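Local coordinates for uncharacterized protein (PDB 1ZJJ), which binds a magnesium ion and is probably a phosphatase of the haloacid dehalogenase (HAD) superfamily, its physiological substrate being unknown, at residues A3-M8 and L205-D210; K225-L230 and L248-V253; P35-T40 and R197-G202; I185-E190 and D213-F218; R23-F28 and E255-L260. One frame throughout, in Å; residues are numbered along the deposited sequence.

Contact 1 of 5, residues A3-M8 and L205-D210; sequences AIIFDM and LWMVGD. With MG (magnesium ion), chain D.
A magnesium ion lies where two parallel strands end, held by one carboxylate oxygen from each. Asp-7 OD2 binds MG at 2.2 Å and Asp-210 OD1 binds MG at 2.3 Å. These two oxygens are neighbours in the coordination shell, with their carboxylate planes turned only 22° against each other. Three waters and Asp-9 O complete six ligands. The second oxygens are held as well: Asp-7 OD1 accepts a hydrogen bond from one metal-bound water and forms a salt bridge with Lys-187, whereas Asp-210 OD2 accepts from another metal-bound water and from Val-233 N. With the metal and the lysine close by, both aspartates are probably ionised.

Behind this shell the backbone fixes Asp-7. Its N donates to Val-208 O at 2.9 Å in a nearly straight bond (170°), and three further parallel-sheet bonds run back to Ala-3 O. CG of Asp-7 is anti to its backbone N (chi1 164°), which carries the carboxylate forward to the metal.

Farther back, on one face of the sheet, Ile-4 lies alongside Trp-206, and Ile-4 CD1 meets Trp-206 CE3 at 3.9 Å. Ile-4 CG2 meets Val-208 CG2 at 3.8 Å. An alanine in place of Ile-4 would remove both branches and would probably loosen the packing around Trp-206 and Val-208. On the other face Ile-5 CG2 touches Met-207 SD at 3.9 Å. Paired central strands presenting acidic metal ligands at their C-terminal ends, the first in a DxDxV sequence, are the hallmark of the HAD-type Rossmann-like active site.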
# COMPACT_ATOMS: atom_id res chain seq x y z
N ALA B 3 23.84 27.69 7.55
CA ALA B 3 24.09 26.28 7.85
C ALA B 3 23.54 25.54 6.64
O ALA B 3 22.45 25.85 6.16
CB ALA B 3 23.35 25.86 9.14
N ILE B 4 24.28 24.57 6.13
CA ILE B 4 23.84 23.86 4.95
C ILE B 4 23.47 22.41 5.25
O ILE B 4 24.24 21.67 5.85
CB ILE B 4 24.92 23.91 3.83
CG1 ILE B 4 25.35 25.37 3.60
CG2 ILE B 4 24.37 23.32 2.54
CD1 ILE B 4 26.49 25.54 2.60
N ILE B 5 22.27 22.03 4.83
CA ILE B 5 21.77 20.68 5.04
C ILE B 5 21.83 19.93 3.70
O ILE B 5 21.31 20.42 2.69
CB ILE B 5 20.30 20.71 5.54
CG1 ILE B 5 20.17 21.71 6.69
CG2 ILE B 5 19.86 19.31 5.96
CD1 ILE B 5 21.07 21.43 7.88
N PHE B 6 22.46 18.76 3.68
CA PHE B 6 22.57 17.97 2.45
C PHE B 6 21.85 16.64 2.47
O PHE B 6 21.97 15.86 3.42
CB PHE B 6 24.03 17.62 2.12
CG PHE B 6 24.94 18.79 1.93
CD1 PHE B 6 25.51 19.42 3.03
CD2 PHE B 6 25.26 19.25 0.65
CE1 PHE B 6 26.41 20.48 2.86
CE2 PHE B 6 26.15 20.30 0.47
CZ PHE B 6 26.72 20.92 1.58
N ASP B 7 21.11 16.36 1.40
CA ASP B 7 20.48 15.07 1.25
C ASP B 7 21.70 14.24 0.87
O ASP B 7 22.73 14.80 0.50
CB ASP B 7 19.49 15.07 0.08
CG ASP B 7 19.10 13.68 -0.34
OD1 ASP B 7 18.44 12.96 0.45
OD2 ASP B 7 19.47 13.29 -1.46
N MET B 8 21.61 12.91 0.95
CA MET B 8 22.77 12.09 0.63
C MET B 8 22.81 11.44 -0.76
O MET B 8 23.54 11.91 -1.64
CB MET B 8 22.95 11.03 1.73
CG MET B 8 23.12 11.68 3.10
SD MET B 8 23.34 10.53 4.49
CE MET B 8 25.06 10.35 4.50
N LEU B 205 19.05 28.61 7.03
CA LEU B 205 19.21 27.25 6.52
C LEU B 205 19.11 27.09 5.02
O LEU B 205 18.25 27.70 4.38
CB LEU B 205 18.18 26.33 7.18
CG LEU B 205 18.13 26.27 8.70
CD1 LEU B 205 16.98 25.37 9.15
CD2 LEU B 205 19.46 25.76 9.23
N TRP B 206 20.00 26.26 4.47
CA TRP B 206 20.02 25.94 3.04
C TRP B 206 19.81 24.43 2.93
O TRP B 206 20.36 23.67 3.73
CB TRP B 206 21.36 26.27 2.41
CG TRP B 206 21.66 27.73 2.21
CD1 TRP B 206 20.96 28.80 2.70
CD2 TRP B 206 22.78 28.27 1.50
NE1 TRP B 206 21.58 29.97 2.35
CE2 TRP B 206 22.70 29.68 1.62
CE3 TRP B 206 23.85 27.71 0.79
CZ2 TRP B 206 23.65 30.53 1.04
CZ3 TRP B 206 24.79 28.55 0.22
CH2 TRP B 206 24.69 29.95 0.35
N MET B 207 19.01 24.01 1.96
CA MET B 207 18.74 22.59 1.74
C MET B 207 19.24 22.22 0.35
O MET B 207 18.86 22.84 -0.64
CB MET B 207 17.24 22.31 1.83
CG MET B 207 16.85 20.85 1.61
SD MET B 207 17.43 19.79 2.94
CE MET B 207 17.90 18.29 2.02
N VAL B 208 20.10 21.21 0.27
CA VAL B 208 20.64 20.76 -1.00
C VAL B 208 20.18 19.33 -1.27
O VAL B 208 20.50 18.42 -0.51
CB VAL B 208 22.18 20.80 -1.00
CG1 VAL B 208 22.71 20.32 -2.33
CG2 VAL B 208 22.68 22.20 -0.68
N GLY B 209 19.42 19.14 -2.35
CA GLY B 209 18.93 17.81 -2.67
C GLY B 209 18.76 17.54 -4.15
O GLY B 209 19.00 18.42 -4.98
N ASP B 210 18.37 16.31 -4.49
CA ASP B 210 18.17 15.93 -5.88
C ASP B 210 16.73 15.53 -6.18
O ASP B 210 16.40 15.24 -7.32
CB ASP B 210 19.09 14.77 -6.26
CG ASP B 210 18.72 13.49 -5.55
OD1 ASP B 210 18.67 13.54 -4.31
OD2 ASP B 210 18.47 12.47 -6.22
MG MG D . 18.50 11.88 -2.78
O HOH W 1 18.27 10.38 -1.41
O HOH W 2 17.68 10.67 -4.37
O HOH W 3 16.60 12.68 -2.18

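Contact 2 of 5, residues K225-L230 and L248-V253; sequences KAIMVL and LVLPSV
Leu-248 O is gripped by two donors of strand 225-229: Met-228 N donates to it at 2.9 Å, nearly along the C=O axis and with an N-H...O angle of 164°, and the CA-H of Ile-227 approaches it as a weaker partner. Met-228 O is held in the same fashion, by Leu-250 N at 2.9 Å and by the CA-H of Val-249. Each carbonyl thus meets one amide and one CA-H, the usual pairing of parallel strands. Past Leu-250 the pattern frays, for Leu-230 N is left with two weak bonds, to Leu-250 O at 3.1 Å and to Pro-251 O at 3.4 Å.

On the face of Ile-227, Leu-248 and Leu-250, Ile-227 CG2, anti to its backbone N, meets two leucine methyls, Leu-248 CD2 and Leu-250 CD1, each 4.1 Å away. Val-229 CG1 reaches beyond the strand end to Val-253 CG1 at 4.0 Å, where the chain turns back. At the edge, Leu-230 crosses Val-249 at about a right angle, its CD2 meeting Val-249 CG1 at 3.8 Å. A serine in place of Leu-230 would lose this methyl contact and would probably leave the strand end less well packed.

The pair closes a beta-alpha-beta crossover through helix 236-240, with 248-250 as the outermost strand of the chain's larger parallel sheet. Strand 225-229 bonds on its other side to 204-209. Helix 256-261 packs Leu-256 on Ile-227 and Leu-250 on one face, whereas helix 212-221 places Ile-216 against Ala-226 and Met-228 on the other.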
# COMPACT_ATOMS: atom_id res chain seq x y z
N LYS B 225 16.64 27.84 1.79
CA LYS B 225 17.02 28.10 0.40
C LYS B 225 16.97 26.74 -0.29
O LYS B 225 17.62 25.79 0.16
CB LYS B 225 18.43 28.68 0.32
CG LYS B 225 18.90 28.95 -1.11
CD LYS B 225 20.34 29.44 -1.15
CE LYS B 225 20.48 30.85 -0.60
NZ LYS B 225 19.78 31.83 -1.49
N ALA B 226 16.21 26.65 -1.37
CA ALA B 226 16.05 25.40 -2.11
C ALA B 226 17.07 25.22 -3.23
O ALA B 226 16.92 25.78 -4.32
CB ALA B 226 14.62 25.30 -2.66
N ILE B 227 18.10 24.43 -2.96
CA ILE B 227 19.15 24.19 -3.94
C ILE B 227 19.08 22.77 -4.48
O ILE B 227 19.16 21.80 -3.73
CB ILE B 227 20.55 24.38 -3.32
CG1 ILE B 227 20.64 25.75 -2.63
CG2 ILE B 227 21.61 24.24 -4.41
CD1 ILE B 227 21.92 25.95 -1.84
N MET B 228 18.92 22.65 -5.79
CA MET B 228 18.85 21.34 -6.40
C MET B 228 20.10 21.07 -7.22
O MET B 228 20.61 21.96 -7.92
CB MET B 228 17.61 21.21 -7.29
CG MET B 228 17.38 19.80 -7.81
SD MET B 228 15.90 19.62 -8.84
CE MET B 228 16.62 19.45 -10.46
N VAL B 229 20.61 19.85 -7.12
CA VAL B 229 21.78 19.46 -7.90
C VAL B 229 21.28 18.49 -8.97
O VAL B 229 20.22 17.87 -8.80
CB VAL B 229 22.87 18.78 -7.04
CG1 VAL B 229 23.50 19.81 -6.11
CG2 VAL B 229 22.27 17.63 -6.25
N LEU B 230 22.02 18.36 -10.06
CA LEU B 230 21.60 17.49 -11.15
C LEU B 230 22.25 16.10 -11.16
O LEU B 230 22.07 15.33 -12.11
CB LEU B 230 21.87 18.20 -12.48
CG LEU B 230 21.25 19.60 -12.53
CD1 LEU B 230 21.65 20.32 -13.80
CD2 LEU B 230 19.74 19.49 -12.44
N LEU B 248 17.86 27.71 -6.56
CA LEU B 248 19.13 27.64 -7.27
C LEU B 248 19.35 26.22 -7.77
O LEU B 248 19.02 25.25 -7.08
CB LEU B 248 20.27 28.04 -6.33
CG LEU B 248 21.71 27.95 -6.83
CD1 LEU B 248 22.01 29.11 -7.77
CD2 LEU B 248 22.66 28.00 -5.64
N VAL B 249 19.90 26.10 -8.97
CA VAL B 249 20.19 24.80 -9.56
C VAL B 249 21.68 24.75 -9.87
O VAL B 249 22.23 25.65 -10.50
CB VAL B 249 19.41 24.57 -10.88
CG1 VAL B 249 19.72 23.19 -11.43
CG2 VAL B 249 17.92 24.72 -10.63
N LEU B 250 22.34 23.69 -9.41
CA LEU B 250 23.77 23.52 -9.64
C LEU B 250 24.06 22.15 -10.23
O LEU B 250 23.30 21.20 -10.02
CB LEU B 250 24.55 23.69 -8.33
CG LEU B 250 24.47 25.00 -7.56
CD1 LEU B 250 25.23 24.84 -6.24
CD2 LEU B 250 25.06 26.14 -8.38
N PRO B 251 25.16 22.03 -10.98
CA PRO B 251 25.55 20.76 -11.60
C PRO B 251 25.78 19.68 -10.53
O PRO B 251 25.37 18.52 -10.69
CB PRO B 251 26.84 21.12 -12.33
CG PRO B 251 26.63 22.56 -12.69
CD PRO B 251 26.05 23.12 -11.41
N SER B 252 26.45 20.07 -9.45
CA SER B 252 26.75 19.17 -8.34
C SER B 252 27.10 20.00 -7.12
O SER B 252 27.21 21.23 -7.20
CB SER B 252 27.92 18.24 -8.69
OG SER B 252 29.17 18.91 -8.58
N VAL B 253 27.28 19.35 -5.98
CA VAL B 253 27.61 20.08 -4.76
C VAL B 253 28.99 20.72 -4.84
O VAL B 253 29.30 21.61 -4.06
CB VAL B 253 27.55 19.17 -3.52
CG1 VAL B 253 26.13 18.67 -3.31
CG2 VAL B 253 28.53 18.01 -3.69

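Contact 3 of 5, residues P35-T40 and R197-G202; sequences PFAFLT and REMFPG
Phe-200, the first residue to leave helical geometry after helix 190-199, sends its ring toward the start of strand 36-40. Its CB leads to a CG set anti to the carbonyl carbon (chi1 -53°), and from there the ring reaches across with its far end foremost. On one flank CD1 and CE1 meet the Pro-35 ring, CE1 lying 3.7 Å from Pro-35 CB. At the tip, CZ comes 3.7 Å from Phe-36 O, which lies at the ring edge, near its plane. On the other flank CE2 touches Ala-37 CB at 3.6 Å, again edge-on.

This joins the C-terminal end of a helix to a strand of the parallel sheet it packs on, as in the alpha/beta core of HAD proteins, and Ile-5 of the neighbouring strand 2-6 also touches the phenyl ring. Met-199, the last helical residue, lays its CG over one face of that ring, offset toward the rim; its chain is extended as far as SD, which meets Ala-37 CB at 4.0 Å. Behind the ring, Arg-197 NH1 donates to Phe-200 O at 2.6 Å, the carbonyl oxygen lying near the guanidinium plane, while Arg-197 NH2 bonds to Glu-203 O.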
# COMPACT_ATOMS: atom_id res chain seq x y z
N PRO B 35 28.50 25.61 9.30
CA PRO B 35 27.96 24.38 9.88
C PRO B 35 27.15 23.63 8.82
O PRO B 35 26.54 24.25 7.95
CB PRO B 35 27.06 24.89 11.01
CG PRO B 35 27.64 26.22 11.36
CD PRO B 35 27.97 26.79 10.00
N PHE B 36 27.14 22.31 8.90
CA PHE B 36 26.39 21.52 7.94
C PHE B 36 25.95 20.20 8.55
O PHE B 36 26.47 19.77 9.59
CB PHE B 36 27.23 21.27 6.68
CG PHE B 36 28.48 20.46 6.94
CD1 PHE B 36 28.45 19.07 6.89
CD2 PHE B 36 29.67 21.10 7.27
CE1 PHE B 36 29.59 18.32 7.18
CE2 PHE B 36 30.82 20.36 7.55
CZ PHE B 36 30.78 18.97 7.51
N ALA B 37 24.98 19.57 7.90
CA ALA B 37 24.48 18.28 8.36
C ALA B 37 23.92 17.52 7.17
O ALA B 37 23.52 18.13 6.17
CB ALA B 37 23.40 18.48 9.42
N PHE B 38 23.91 16.20 7.28
CA PHE B 38 23.39 15.36 6.22
C PHE B 38 22.01 14.90 6.69
O PHE B 38 21.81 14.59 7.87
CB PHE B 38 24.33 14.19 5.96
CG PHE B 38 25.72 14.60 5.51
CD1 PHE B 38 25.96 15.90 5.05
CD2 PHE B 38 26.77 13.69 5.51
CE1 PHE B 38 27.23 16.28 4.60
CE2 PHE B 38 28.05 14.06 5.06
CZ PHE B 38 28.28 15.36 4.61
N LEU B 39 21.05 14.87 5.77
CA LEU B 39 19.68 14.52 6.13
C LEU B 39 19.06 13.53 5.17
O LEU B 39 18.67 13.90 4.06
CB LEU B 39 18.84 15.81 6.18
CG LEU B 39 17.40 15.75 6.70
CD1 LEU B 39 17.44 15.52 8.20
CD2 LEU B 39 16.66 17.05 6.39
N THR B 40 18.96 12.27 5.59
CA THR B 40 18.37 11.23 4.74
C THR B 40 17.04 10.68 5.27
O THR B 40 16.87 10.48 6.48
CB THR B 40 19.34 10.04 4.57
OG1 THR B 40 18.72 9.04 3.74
CG2 THR B 40 19.69 9.42 5.92
N ARG B 197 16.23 22.12 13.01
CA ARG B 197 16.17 23.37 13.75
C ARG B 197 16.77 23.30 15.14
O ARG B 197 17.39 24.24 15.62
CB ARG B 197 14.73 23.85 13.87
CG ARG B 197 14.43 25.00 12.97
CD ARG B 197 15.43 26.09 13.25
NE ARG B 197 15.43 27.08 12.18
CZ ARG B 197 16.47 27.82 11.84
NH1 ARG B 197 17.63 27.71 12.47
NH2 ARG B 197 16.33 28.69 10.86
N GLU B 198 16.52 22.17 15.78
CA GLU B 198 17.00 21.88 17.11
C GLU B 198 18.53 21.84 17.11
O GLU B 198 19.18 22.27 18.06
CB GLU B 198 16.38 20.53 17.55
CG GLU B 198 17.05 19.80 18.70
CD GLU B 198 17.06 20.58 19.98
OE1 GLU B 198 16.17 21.44 20.17
OE2 GLU B 198 17.97 20.35 20.80
N MET B 199 19.10 21.35 16.02
CA MET B 199 20.56 21.24 15.88
C MET B 199 21.18 22.61 15.55
O MET B 199 22.23 22.96 16.06
CB MET B 199 20.92 20.26 14.78
CG MET B 199 22.41 20.05 14.61
SD MET B 199 22.81 18.83 13.33
CE MET B 199 21.78 17.47 13.86
N PHE B 200 20.52 23.35 14.68
CA PHE B 200 20.99 24.66 14.28
C PHE B 200 19.86 25.65 14.58
O PHE B 200 19.07 25.98 13.71
CB PHE B 200 21.30 24.67 12.79
CG PHE B 200 22.24 23.59 12.35
CD1 PHE B 200 23.60 23.64 12.65
CD2 PHE B 200 21.75 22.49 11.65
CE1 PHE B 200 24.46 22.61 12.26
CE2 PHE B 200 22.60 21.46 11.26
CZ PHE B 200 23.95 21.52 11.57
N PRO B 201 19.79 26.17 15.81
CA PRO B 201 18.79 27.13 16.31
C PRO B 201 18.42 28.44 15.60
O PRO B 201 17.26 28.63 15.29
CB PRO B 201 19.24 27.38 17.75
CG PRO B 201 19.85 26.10 18.16
CD PRO B 201 20.70 25.78 16.89
N GLY B 202 19.38 29.31 15.33
CA GLY B 202 19.01 30.56 14.69
C GLY B 202 19.64 30.82 13.32
O GLY B 202 19.58 31.93 12.82

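Contact 4 of 5, residues I185-E190 and D213-F218; sequences IGKPNE and DTDIAF
The loop ahead of helix 190-199 brings a lysine to the magnesium site, where it probably corresponds to the active-site lysine of HAD phosphatases, and helix 212-221 provides its partner. Lys-187 NZ forms a salt bridge with Asp-215 OD1 at 2.7 Å, meeting that oxygen nearly along its C-O axis. The same ammonium also has Asp-7 OD1 and Leu-39 O as partners, so three oxygens grip it; two being carboxylates, they would probably keep it protonated. Asp-215 OD2 accepts from Arg-211 N, and more weakly from Asp-210 N, which ties the second shell to the metal ligands.

The lysine reaches the site across an aromatic surface. Its CG sits over the centre of the Phe-218 ring, 4.0 Å from the centroid and 13° off the normal, a CH-pi contact with the two side chains crossing at about a right angle. A bend at chi3 (-67°) then carries the chain to Asp-215.

Pro-188, preceded by a cis peptide bond, packs closely on the helix: its CB lies 3.4 Å from Phe-218 N and 3.7 Å from Ala-217 CB. At the edge of the Phe-218 ring, CE1 approaches Asn-189 O at 3.4 Å. Gly-186 O receives two donors, Asn-189 N at 2.8 Å and Asn-189 ND2 at 2.9 Å, and these close the turn.

Phe-218 is further packed by Met-192 and Tyr-193 of helix 190-199 and by Met-207 of strand 204-209, while Phe-222 meets its ring at a steep angle, so the loop and both helices converge beside the sheet.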
# COMPACT_ATOMS: atom_id res chain seq x y z
N ILE B 185 7.24 11.36 9.49
CA ILE B 185 8.36 12.09 10.07
C ILE B 185 9.31 12.82 9.11
O ILE B 185 9.58 14.01 9.29
CB ILE B 185 9.20 11.14 10.96
CG1 ILE B 185 8.30 10.48 12.01
CG2 ILE B 185 10.33 11.91 11.65
CD1 ILE B 185 7.59 11.47 12.91
N GLY B 186 9.80 12.10 8.10
CA GLY B 186 10.77 12.66 7.18
C GLY B 186 10.36 13.72 6.19
O GLY B 186 9.19 14.13 6.13
N LYS B 187 11.34 14.19 5.42
CA LYS B 187 11.12 15.21 4.39
C LYS B 187 9.95 14.77 3.51
O LYS B 187 9.85 13.59 3.17
CB LYS B 187 12.37 15.35 3.53
CG LYS B 187 13.63 15.72 4.30
CD LYS B 187 14.88 15.61 3.43
CE LYS B 187 15.15 14.16 3.04
NZ LYS B 187 16.33 14.06 2.15
N PRO B 188 9.11 15.71 3.08
CA PRO B 188 9.14 17.16 3.33
C PRO B 188 8.30 17.58 4.53
O PRO B 188 7.73 18.67 4.56
CB PRO B 188 8.56 17.72 2.04
CG PRO B 188 7.43 16.77 1.80
CD PRO B 188 8.08 15.40 2.07
N ASN B 189 8.23 16.71 5.53
CA ASN B 189 7.42 16.98 6.71
C ASN B 189 8.09 17.76 7.83
O ASN B 189 9.31 17.80 7.95
CB ASN B 189 6.86 15.66 7.23
CG ASN B 189 5.90 15.02 6.24
OD1 ASN B 189 4.75 15.43 6.14
ND2 ASN B 189 6.39 14.04 5.49
N GLU B 190 7.25 18.38 8.65
CA GLU B 190 7.67 19.22 9.76
C GLU B 190 8.51 18.57 10.87
O GLU B 190 9.42 19.20 11.40
CB GLU B 190 6.42 19.89 10.33
CG GLU B 190 6.66 21.01 11.31
CD GLU B 190 7.05 20.49 12.67
OE1 GLU B 190 6.67 19.34 12.98
OE2 GLU B 190 7.73 21.22 13.43
N ASP B 213 10.09 16.30 -4.91
CA ASP B 213 9.01 15.93 -4.00
C ASP B 213 9.38 15.85 -2.52
O ASP B 213 8.50 15.95 -1.66
CB ASP B 213 8.41 14.60 -4.44
CG ASP B 213 9.43 13.48 -4.44
OD1 ASP B 213 9.66 12.89 -3.38
OD2 ASP B 213 10.02 13.22 -5.51
N THR B 214 10.66 15.64 -2.19
CA THR B 214 11.05 15.59 -0.79
C THR B 214 12.00 16.72 -0.42
O THR B 214 11.65 17.60 0.38
CB THR B 214 11.72 14.24 -0.42
OG1 THR B 214 12.81 13.99 -1.31
CG2 THR B 214 10.73 13.11 -0.50
N ASP B 215 13.19 16.72 -1.01
CA ASP B 215 14.19 17.74 -0.72
C ASP B 215 13.74 19.17 -0.99
O ASP B 215 13.73 20.01 -0.09
CB ASP B 215 15.47 17.44 -1.50
CG ASP B 215 16.05 16.09 -1.15
OD1 ASP B 215 16.11 15.76 0.05
OD2 ASP B 215 16.44 15.35 -2.08
N ILE B 216 13.36 19.46 -2.23
CA ILE B 216 12.95 20.81 -2.57
C ILE B 216 11.62 21.21 -1.92
O ILE B 216 11.46 22.34 -1.47
CB ILE B 216 12.87 21.00 -4.10
CG1 ILE B 216 14.22 20.61 -4.72
CG2 ILE B 216 12.55 22.45 -4.44
CD1 ILE B 216 15.41 21.34 -4.11
N ALA B 217 10.68 20.27 -1.84
CA ALA B 217 9.39 20.55 -1.23
C ALA B 217 9.62 20.95 0.23
O ALA B 217 8.98 21.85 0.77
CB ALA B 217 8.50 19.33 -1.31
N PHE B 218 10.57 20.26 0.86
CA PHE B 218 10.94 20.48 2.25
C PHE B 218 11.45 21.91 2.45
O PHE B 218 10.98 22.63 3.31
CB PHE B 218 12.03 19.47 2.62
CG PHE B 218 12.45 19.49 4.06
CD1 PHE B 218 11.53 19.31 5.08
CD2 PHE B 218 13.80 19.63 4.39
CE1 PHE B 218 11.94 19.25 6.41
CE2 PHE B 218 14.22 19.58 5.72
CZ PHE B 218 13.29 19.39 6.73

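Contact 5 of 5, residues R23-F28 and E255-L260; sequences RELIEF and ELIDYL
The contact between helices 22-31 and 256-261 is wholly apolar, and its one aromatic interaction is a CH-pi contact. Ile-257 CG2 stands over the centre of the Phe-28 ring, 4.0 Å from the centroid and only 6° off the normal. Phe-28 CG is anti to its backbone N (chi1 176°), so the ring extends toward the other helix and slides past Ile-257 in the opposite direction. Leu-260 takes the ring edge instead, its CD1 lying near the plane and 3.8 Å from Phe-28 CE2.

Aliphatic packing makes up the rest. The extended arm of Ile-257 pushes CD1 against the backbone of the first helix, 3.7 Å from Leu-25 CA, and Glu-24 adds its CB to the same methyl. Leu-25 runs the other way, its CD1 meeting Ile-257 CG1 at 3.8 Å and Leu-256 CB at 4.0 Å.

The short helical segments run 35° apart with axes 10.3 Å from each other at closest approach. Beneath them lies the parallel sheet: Leu-25 and Leu-256 both touch Phe-6, and Leu-260 touches Ile-4 and Trp-206. Two roughly parallel helices side by side over one sheet face form one of the two helical layers of a Rossmann-like alpha/beta/alpha sandwich.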
# COMPACT_ATOMS: atom_id res chain seq x y z
N ARG B 23 34.77 15.93 -1.21
CA ARG B 23 35.73 16.12 -0.11
C ARG B 23 36.17 17.58 -0.03
O ARG B 23 36.28 18.14 1.06
CB ARG B 23 36.97 15.23 -0.29
CG ARG B 23 37.97 15.32 0.87
CD ARG B 23 39.29 14.64 0.52
NE ARG B 23 40.07 15.40 -0.46
CZ ARG B 23 40.81 16.47 -0.18
NH1 ARG B 23 40.88 16.92 1.06
NH2 ARG B 23 41.48 17.08 -1.14
N GLU B 24 36.41 18.18 -1.19
CA GLU B 24 36.82 19.58 -1.23
C GLU B 24 35.76 20.47 -0.65
O GLU B 24 36.07 21.36 0.13
CB GLU B 24 37.13 20.05 -2.66
CG GLU B 24 38.51 19.66 -3.13
CD GLU B 24 38.53 18.33 -3.86
OE1 GLU B 24 37.61 17.50 -3.69
OE2 GLU B 24 39.49 18.12 -4.62
N LEU B 25 34.51 20.23 -1.03
CA LEU B 25 33.40 21.01 -0.52
C LEU B 25 33.38 20.95 1.00
O LEU B 25 33.37 21.98 1.66
CB LEU B 25 32.07 20.46 -1.05
CG LEU B 25 30.81 21.08 -0.42
CD1 LEU B 25 30.82 22.60 -0.58
CD2 LEU B 25 29.58 20.48 -1.07
N ILE B 26 33.36 19.74 1.55
CA ILE B 26 33.34 19.55 2.99
C ILE B 26 34.56 20.19 3.68
O ILE B 26 34.44 20.74 4.77
CB ILE B 26 33.27 18.04 3.35
CG1 ILE B 26 31.98 17.44 2.78
CG2 ILE B 26 33.31 17.86 4.85
CD1 ILE B 26 30.70 18.13 3.27
N GLU B 27 35.73 20.11 3.05
CA GLU B 27 36.92 20.72 3.64
C GLU B 27 36.77 22.24 3.60
O GLU B 27 37.30 22.95 4.45
CB GLU B 27 38.19 20.31 2.90
CG GLU B 27 39.01 19.29 3.66
CD GLU B 27 38.97 19.54 5.15
OE1 GLU B 27 39.42 20.62 5.60
OE2 GLU B 27 38.46 18.66 5.88
N PHE B 28 36.05 22.71 2.60
CA PHE B 28 35.82 24.14 2.44
C PHE B 28 34.84 24.69 3.48
O PHE B 28 35.06 25.77 4.04
CB PHE B 28 35.27 24.42 1.03
CG PHE B 28 34.91 25.86 0.81
CD1 PHE B 28 35.89 26.83 0.68
CD2 PHE B 28 33.58 26.24 0.75
CE1 PHE B 28 35.55 28.17 0.49
CE2 PHE B 28 33.22 27.57 0.55
CZ PHE B 28 34.21 28.54 0.42
N GLU B 255 30.11 22.66 -7.12
CA GLU B 255 29.90 24.03 -7.56
C GLU B 255 29.44 24.96 -6.43
O GLU B 255 29.41 26.18 -6.60
CB GLU B 255 28.89 24.08 -8.71
CG GLU B 255 29.45 23.68 -10.07
CD GLU B 255 29.88 22.22 -10.15
OE1 GLU B 255 29.09 21.34 -9.75
OE2 GLU B 255 31.00 21.96 -10.62
N LEU B 256 29.08 24.39 -5.29
CA LEU B 256 28.66 25.19 -4.15
C LEU B 256 29.81 26.02 -3.63
O LEU B 256 29.60 27.06 -3.01
CB LEU B 256 28.15 24.31 -3.00
CG LEU B 256 26.65 24.03 -2.91
CD1 LEU B 256 26.38 23.18 -1.67
CD2 LEU B 256 25.88 25.34 -2.82
N ILE B 257 31.03 25.56 -3.87
CA ILE B 257 32.21 26.27 -3.41
C ILE B 257 32.33 27.66 -4.05
O ILE B 257 32.43 28.66 -3.35
CB ILE B 257 33.49 25.46 -3.70
CG1 ILE B 257 33.45 24.14 -2.92
CG2 ILE B 257 34.72 26.27 -3.31
CD1 ILE B 257 34.60 23.21 -3.23
N ASP B 258 32.32 27.71 -5.38
CA ASP B 258 32.43 29.01 -6.03
C ASP B 258 31.18 29.84 -5.83
O ASP B 258 31.24 31.07 -5.82
CB ASP B 258 32.77 28.84 -7.52
CG ASP B 258 34.26 28.66 -7.75
OD1 ASP B 258 34.68 28.49 -8.91
OD2 ASP B 258 35.03 28.69 -6.76
N TYR B 259 30.04 29.18 -5.64
CA TYR B 259 28.81 29.92 -5.40
C TYR B 259 28.94 30.68 -4.08
O TYR B 259 28.56 31.85 -3.98
CB TYR B 259 27.61 28.99 -5.29
CG TYR B 259 26.32 29.73 -5.03
CD1 TYR B 259 25.75 30.52 -6.02
CD2 TYR B 259 25.68 29.64 -3.79
CE1 TYR B 259 24.56 31.22 -5.78
CE2 TYR B 259 24.50 30.34 -3.55
CZ TYR B 259 23.94 31.12 -4.55
OH TYR B 259 22.75 31.77 -4.32
N LEU B 260 29.49 30.00 -3.08
CA LEU B 260 29.68 30.58 -1.76
C LEU B 260 30.76 31.66 -1.75
O LEU B 260 30.67 32.62 -1.00
CB LEU B 260 30.05 29.47 -0.76
CG LEU B 260 28.89 28.61 -0.24
CD1 LEU B 260 29.44 27.31 0.33
CD2 LEU B 260 28.10 29.37 0.82

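Contacts 1, 2 and 3 share the six-stranded parallel sheet: contact 1 pairs its central strands, contact 2 pairs 225-229 with the edge strand 248-250, and contact 3 sets the end of helix 190-199 against 36-40. The centres of contacts 2 and 3 each lie about 9 Å from that of contact 1 and about 18 Å from each other. Contacts 4 and 5, about 24 Å apart between centres, do not touch; the first meets contact 1 at the metal site, the second covers the face of Phe-6 and Trp-206. Contact 3 is nested within the loop closed by contact 1, whereas contacts 1 and 4 interleave. Residues far apart in sequence thereby assemble one magnesium site.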